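Local coordinates for Lmo1076 protein (Listeria monocytogenes serovar 1/2a, PDB 3FI7) that hydrolyses cell-wall peptidoglycan as an N-acetylglucosaminidase of family GH73, this chain being the catalytic domain of the autoinhibited, virulence-associated autolysin Auto, at residues A[33-38]-A[56-60]; A[53-57]-A[172-176]; A[125-129]-A[141-145]. All blocks are in the same frame, centred on the assembly; numbering follows the deposited sequence.

Interaction 1 of 3, residues A[33-38]-A[56-60]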
# COMPACT_ATOMS: atom_id res chain seq x y z
N PHE A 33 9.11 -6.29 -1.93
CA PHE A 33 8.36 -5.30 -1.17
C PHE A 33 6.99 -5.85 -0.77
O PHE A 33 6.61 -5.79 0.40
CB PHE A 33 8.20 -3.99 -1.94
CG PHE A 33 7.27 -3.02 -1.27
CD1 PHE A 33 5.96 -2.91 -1.68
CD2 PHE A 33 7.71 -2.25 -0.20
CE1 PHE A 33 5.09 -2.02 -1.05
CE2 PHE A 33 6.85 -1.36 0.44
CZ PHE A 33 5.55 -1.25 0.01
N ILE A 34 6.24 -6.38 -1.73
CA ILE A 34 4.97 -7.03 -1.41
C ILE A 34 5.15 -8.11 -0.33
O ILE A 34 4.44 -8.12 0.66
CB ILE A 34 4.32 -7.64 -2.65
CG1 ILE A 34 3.82 -6.53 -3.58
CG2 ILE A 34 3.20 -8.59 -2.26
CD1 ILE A 34 3.75 -6.94 -5.05
N ASN A 35 6.12 -9.00 -0.53
CA ASN A 35 6.36 -10.09 0.43
C ASN A 35 6.60 -9.55 1.84
O ASN A 35 6.23 -10.19 2.81
CB ASN A 35 7.55 -10.96 0.00
CG ASN A 35 7.32 -11.66 -1.34
OD1 ASN A 35 6.19 -11.75 -1.82
ND2 ASN A 35 8.40 -12.14 -1.93
N SER A 36 7.22 -8.38 1.94
CA SER A 36 7.58 -7.83 3.24
C SER A 36 6.42 -7.21 4.02
O SER A 36 6.53 -7.02 5.22
CB SER A 36 8.70 -6.79 3.10
OG SER A 36 8.18 -5.55 2.64
N ILE A 37 5.32 -6.88 3.35
CA ILE A 37 4.19 -6.28 4.07
C ILE A 37 2.88 -7.07 4.02
O ILE A 37 1.90 -6.69 4.66
CB ILE A 37 3.89 -4.86 3.55
CG1 ILE A 37 3.56 -4.89 2.05
CG2 ILE A 37 5.06 -3.91 3.85
CD1 ILE A 37 2.77 -3.64 1.59
N SER A 38 2.85 -8.17 3.27
CA SER A 38 1.59 -8.88 3.04
C SER A 38 1.02 -9.48 4.32
O SER A 38 -0.19 -9.45 4.54
CB SER A 38 1.75 -9.96 1.96
OG SER A 38 2.62 -10.99 2.39
N ILE A 56 -2.06 -3.24 0.05
CA ILE A 56 -0.73 -3.54 -0.46
C ILE A 56 -0.49 -2.73 -1.73
O ILE A 56 0.58 -2.17 -1.91
CB ILE A 56 -0.56 -5.06 -0.74
CG1 ILE A 56 -0.61 -5.84 0.58
CG2 ILE A 56 0.74 -5.33 -1.47
CD1 ILE A 56 -1.00 -7.30 0.41
N ALA A 57 -1.49 -2.65 -2.61
CA ALA A 57 -1.36 -1.85 -3.83
C ALA A 57 -1.15 -0.37 -3.50
O ALA A 57 -0.31 0.29 -4.11
CB ALA A 57 -2.57 -2.03 -4.71
N GLN A 58 -1.90 0.14 -2.53
CA GLN A 58 -1.71 1.53 -2.11
C GLN A 58 -0.31 1.75 -1.56
O GLN A 58 0.33 2.75 -1.89
CB GLN A 58 -2.74 1.94 -1.05
CG GLN A 58 -4.03 2.44 -1.62
CD GLN A 58 -4.81 3.29 -0.63
OE1 GLN A 58 -5.31 2.78 0.37
NE2 GLN A 58 -4.91 4.59 -0.90
N ALA A 59 0.18 0.82 -0.74
CA ALA A 59 1.50 0.99 -0.15
C ALA A 59 2.57 1.03 -1.21
O ALA A 59 3.49 1.84 -1.12
CB ALA A 59 1.79 -0.10 0.87
N ALA A 60 2.45 0.17 -2.23
CA ALA A 60 3.46 0.11 -3.29
C ALA A 60 3.43 1.39 -4.11
O ALA A 60 4.47 1.92 -4.50
CB ALA A 60 3.23 -1.09 -4.19
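Apolar packing accounts for this contact. The axes of helix segments 33-38 and 56-60 come within 10.4 Å and cross at 129°. Of the residues here, Ile56 has the largest area covered by the other segment (86 Å²). Its CG2 lies 3.9 Å from Ile34 CG1 and 4.0 Å from Ile37 CD1, and its CD1 reaches Ser38 CA at 4.0 Å. Ile37 CD1 also meets Ala59 CB at 3.7 Å. In the lysozyme-like fold of the GH73 domain, helix 52-63 is a buried helix, and helix 29-47 packs along one side of it. The small Ala59 and Ala60 leave room for the Phe33 ring. Phe33 CE1 is 3.5 Å from Ala60 CA, and Phe33 CZ is 4.0 Å from Ala59 CB.

None of the polar bonds joins the two segments. Within 33-38, Ser36 OG donates to Phe33 O at 2.7 Å. Gln58 bonds Tyr166 and Asn123. Trp65 and Tyr177 also touch Ile34, while Leu120 of helix 116-129 packs on Ile37.

Interaction 2 of 3, residues A[53-57]-A[172-176]; sequences SVMIA and TLISS
Ile174 lays its side chain across one turn of the facing helix, overlapping Ser53, Val54 and Ala57. Both segments, 53-57 and 172-176, are regular alpha-helix. Their axes approach to 9.3 Å, with 110° between their N-to-C directions, so the helices cross steeply and meet over a short patch. The closest CA pair is Ala57 and Leu173, 5.9 Å apart. Ile174 takes the m,t rotamer. Its CG1 sits 3.8 Å from Ala57 CB and 3.6 Å from Ser53 O, a carbonyl already accepting the helical bond from Ala57 N at 3.1 Å. Ile174 CD1 extends to Val54 CG2 at 4.1 Å, although the CA-to-CB bond of Val54 points away. Leu173, also m,t, places CD1 3.6 Å from Ala57 O, and its CB is 4.1 Å from Ala57 CB. The small side chain of Ala57 thus permits the close approach. The contact is plain van der Waals packing, characteristic of crossed helices in an alpha-helical core such as this lysozyme-like domain. Ser53 OG turns to the C-terminal Asp183, its hydrogen-bond partner. Helix 149-156 borders the patch, with Tyr149 on Ser53 and Ile174, and Thr153 and Leu156 on Val54. Other faces of helix 52-63 carry Met55 against helices 29-47 and 116-129, and Ile56 against helix 29-47.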
# COMPACT_ATOMS: atom_id res chain seq x y z
N SER A 53 -5.54 -6.55 -0.52
CA SER A 53 -5.02 -6.33 -1.86
C SER A 53 -4.96 -4.84 -2.15
O SER A 53 -4.04 -4.35 -2.79
CB SER A 53 -5.88 -7.03 -2.91
OG SER A 53 -7.22 -6.57 -2.82
N VAL A 54 -5.96 -4.11 -1.65
CA VAL A 54 -6.03 -2.68 -1.89
C VAL A 54 -4.98 -1.94 -1.04
O VAL A 54 -4.35 -0.99 -1.49
CB VAL A 54 -7.45 -2.15 -1.62
CG1 VAL A 54 -7.49 -0.63 -1.65
CG2 VAL A 54 -8.42 -2.75 -2.65
N MET A 55 -4.78 -2.41 0.19
CA MET A 55 -3.76 -1.83 1.06
C MET A 55 -2.34 -2.03 0.53
O MET A 55 -1.51 -1.11 0.56
CB MET A 55 -3.86 -2.41 2.48
CG MET A 55 -2.80 -1.83 3.42
SD MET A 55 -2.83 -2.52 5.10
CE MET A 55 -4.07 -1.49 5.86
N ILE A 56 -2.06 -3.24 0.05
CA ILE A 56 -0.73 -3.54 -0.46
C ILE A 56 -0.49 -2.73 -1.73
O ILE A 56 0.58 -2.17 -1.91
CB ILE A 56 -0.56 -5.06 -0.74
CG1 ILE A 56 -0.61 -5.84 0.58
CG2 ILE A 56 0.74 -5.33 -1.47
CD1 ILE A 56 -1.00 -7.30 0.41
N ALA A 57 -1.49 -2.65 -2.61
CA ALA A 57 -1.36 -1.85 -3.83
C ALA A 57 -1.15 -0.37 -3.50
O ALA A 57 -0.31 0.29 -4.11
CB ALA A 57 -2.57 -2.03 -4.71
N THR A 172 -4.33 -2.25 -11.67
CA THR A 172 -3.26 -2.83 -12.46
C THR A 172 -2.22 -3.51 -11.55
O THR A 172 -1.75 -4.59 -11.86
CB THR A 172 -2.59 -1.78 -13.37
OG1 THR A 172 -3.56 -1.23 -14.26
CG2 THR A 172 -1.45 -2.41 -14.18
N LEU A 173 -1.89 -2.87 -10.43
CA LEU A 173 -0.99 -3.49 -9.46
C LEU A 173 -1.61 -4.78 -8.93
O LEU A 173 -0.96 -5.81 -8.86
CB LEU A 173 -0.72 -2.55 -8.30
CG LEU A 173 0.24 -1.40 -8.59
CD1 LEU A 173 -0.05 -0.21 -7.70
CD2 LEU A 173 1.65 -1.89 -8.39
N ILE A 174 -2.89 -4.70 -8.57
CA ILE A 174 -3.58 -5.85 -8.00
C ILE A 174 -3.59 -7.06 -8.94
O ILE A 174 -3.23 -8.16 -8.52
CB ILE A 174 -5.00 -5.48 -7.54
CG1 ILE A 174 -4.91 -4.62 -6.28
CG2 ILE A 174 -5.83 -6.73 -7.31
CD1 ILE A 174 -6.22 -3.95 -5.89
N SER A 175 -3.97 -6.88 -10.21
CA SER A 175 -3.95 -8.04 -11.11
C SER A 175 -2.54 -8.46 -11.55
O SER A 175 -2.29 -9.64 -11.74
CB SER A 175 -4.84 -7.81 -12.34
OG SER A 175 -4.30 -6.80 -13.16
N SER A 176 -1.63 -7.52 -11.71
CA SER A 176 -0.29 -7.84 -12.20
C SER A 176 0.50 -8.65 -11.19
O SER A 176 1.36 -9.46 -11.56
CB SER A 176 0.48 -6.56 -12.56
OG SER A 176 -0.08 -5.92 -13.68

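Interaction 3 of 3, residues A[125-129]-A[141-145]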
# COMPACT_ATOMS: atom_id res chain seq x y z
N LYS A 125 -6.59 2.82 9.71
CA LYS A 125 -7.37 3.70 10.56
C LYS A 125 -7.99 4.82 9.73
O LYS A 125 -9.17 5.15 9.90
CB LYS A 125 -6.50 4.30 11.66
CG LYS A 125 -6.20 3.36 12.82
CD LYS A 125 -5.19 4.04 13.74
CE LYS A 125 -5.05 3.34 15.07
NZ LYS A 125 -4.05 4.06 15.91
N LYS A 126 -7.20 5.39 8.83
CA LYS A 126 -7.67 6.44 7.95
C LYS A 126 -8.92 6.00 7.16
O LYS A 126 -9.93 6.69 7.16
CB LYS A 126 -6.55 6.87 7.00
CG LYS A 126 -6.82 8.14 6.21
CD LYS A 126 -5.54 8.59 5.49
CE LYS A 126 -5.75 9.90 4.74
NZ LYS A 126 -4.51 10.36 4.04
N LEU A 127 -8.84 4.84 6.51
CA LEU A 127 -9.96 4.33 5.73
C LEU A 127 -11.17 3.97 6.58
O LEU A 127 -12.31 4.30 6.23
CB LEU A 127 -9.55 3.11 4.88
CG LEU A 127 -8.55 3.41 3.76
CD1 LEU A 127 -8.44 2.26 2.78
CD2 LEU A 127 -8.94 4.68 3.04
N ARG A 128 -10.93 3.27 7.69
CA ARG A 128 -12.02 2.78 8.52
C ARG A 128 -12.62 3.89 9.38
O ARG A 128 -13.84 4.03 9.44
CB ARG A 128 -11.56 1.60 9.39
CG ARG A 128 -12.54 1.24 10.52
CD ARG A 128 -13.92 0.86 9.99
NE ARG A 128 -13.86 -0.23 9.03
CZ ARG A 128 -14.92 -0.73 8.38
NH1 ARG A 128 -16.13 -0.23 8.59
NH2 ARG A 128 -14.76 -1.73 7.53
N ASN A 129 -11.78 4.68 10.04
CA ASN A 129 -12.28 5.74 10.92
C ASN A 129 -12.59 7.05 10.20
O ASN A 129 -13.35 7.87 10.71
CB ASN A 129 -11.31 6.02 12.07
CG ASN A 129 -11.06 4.79 12.92
OD1 ASN A 129 -11.91 3.91 13.03
ND2 ASN A 129 -9.88 4.73 13.53
N ALA A 141 -14.96 1.73 0.40
CA ALA A 141 -13.79 0.86 0.42
C ALA A 141 -13.85 -0.11 1.59
O ALA A 141 -12.97 -0.95 1.75
CB ALA A 141 -12.50 1.68 0.47
N TRP A 142 -14.88 0.02 2.42
CA TRP A 142 -15.08 -0.95 3.49
C TRP A 142 -15.53 -2.26 2.87
O TRP A 142 -16.34 -2.28 1.95
CB TRP A 142 -16.12 -0.49 4.52
CG TRP A 142 -15.79 0.80 5.20
CD1 TRP A 142 -14.57 1.42 5.24
CD2 TRP A 142 -16.68 1.61 5.98
NE1 TRP A 142 -14.66 2.58 5.98
CE2 TRP A 142 -15.94 2.72 6.44
CE3 TRP A 142 -18.04 1.51 6.32
CZ2 TRP A 142 -16.51 3.72 7.23
CZ3 TRP A 142 -18.61 2.51 7.10
CH2 TRP A 142 -17.84 3.60 7.55
N ARG A 143 -15.00 -3.36 3.38
CA ARG A 143 -15.26 -4.64 2.78
C ARG A 143 -16.74 -5.04 2.83
O ARG A 143 -17.24 -5.70 1.92
CB ARG A 143 -14.37 -5.72 3.39
CG ARG A 143 -14.17 -6.87 2.47
CD ARG A 143 -12.99 -7.73 2.84
NE ARG A 143 -12.97 -8.89 1.96
CZ ARG A 143 -12.01 -9.81 1.96
NH1 ARG A 143 -10.99 -9.70 2.79
NH2 ARG A 143 -12.08 -10.82 1.11
N GLU A 144 -17.46 -4.62 3.88
CA GLU A 144 -18.89 -4.92 3.97
C GLU A 144 -19.74 -4.13 2.97
O GLU A 144 -20.92 -4.41 2.81
CB GLU A 144 -19.44 -4.75 5.40
CG GLU A 144 -19.52 -3.30 5.92
CD GLU A 144 -18.21 -2.82 6.55
OE1 GLU A 144 -18.27 -1.88 7.37
OE2 GLU A 144 -17.13 -3.36 6.22
N ASN A 145 -19.14 -3.15 2.28
CA ASN A 145 -19.86 -2.40 1.25
C ASN A 145 -19.32 -2.60 -0.16
O ASN A 145 -19.91 -2.12 -1.13
CB ASN A 145 -19.83 -0.89 1.55
CG ASN A 145 -20.54 -0.53 2.83
OD1 ASN A 145 -21.52 -1.16 3.22
ND2 ASN A 145 -20.05 0.51 3.49
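Trp142 and Arg128 carry most of this surface contact. The indole NE1 of Trp142 donates to Leu127 O at 2.9 Å, with an N-H...O angle of 170°. This satisfies a backbone carbonyl in the last turn of helix 116-129. The guanidinium of Arg128 lies flat on Trp142 in a cation-pi stack. Arg128 CZ is 3.7 Å from the centroid of the five-membered ring, and the planes are 24° apart. The guanidinium edge remains available for hydrogen bonds. Arg128 NH1 donates to Glu144 OE1 at 3.0 Å and Arg128 NH2 to Glu144 OE2 at 3.2 Å, a two-pronged salt bridge. Arg128 NE donates to Tyr48 O, and NH2 bonds Asn49 O weakly. Glu144 OE2 has a weak bond from Asn49 ND2. Arg143 NH2 bonds Asp183 O instead. The loop after helix 116-129 is thus tied to that helix's end and to the connection between helices 29-47 and 52-63. With the Arg128 charge compensated and its N-H donors largely used, the contact is specific and polar rather than apolar packing.

From the N terminus, interaction 1 closes first, over a short span of 17 residues, most of it helical, bringing helix 29-47 onto helix 52-63. Interaction 2 opens on 53-57, which overlaps 56-60, so the two share Ile56 and Ala57 and use different faces of helix 52-63. It closes far along the chain, on helix 166-176 near the C terminus. Interaction 3 falls entirely within that long span and follows interaction 1 in series. It closes a small loop between helix 116-129 and the segment leading to helix 149-156. Interactions 1 and 3 still touch, through Gln58 OE1 and Leu127 CD1 at 4.0 Å. Helix 52-63 thus meets helix 29-47, helix 166-176 and, through Gln58, helix 116-129.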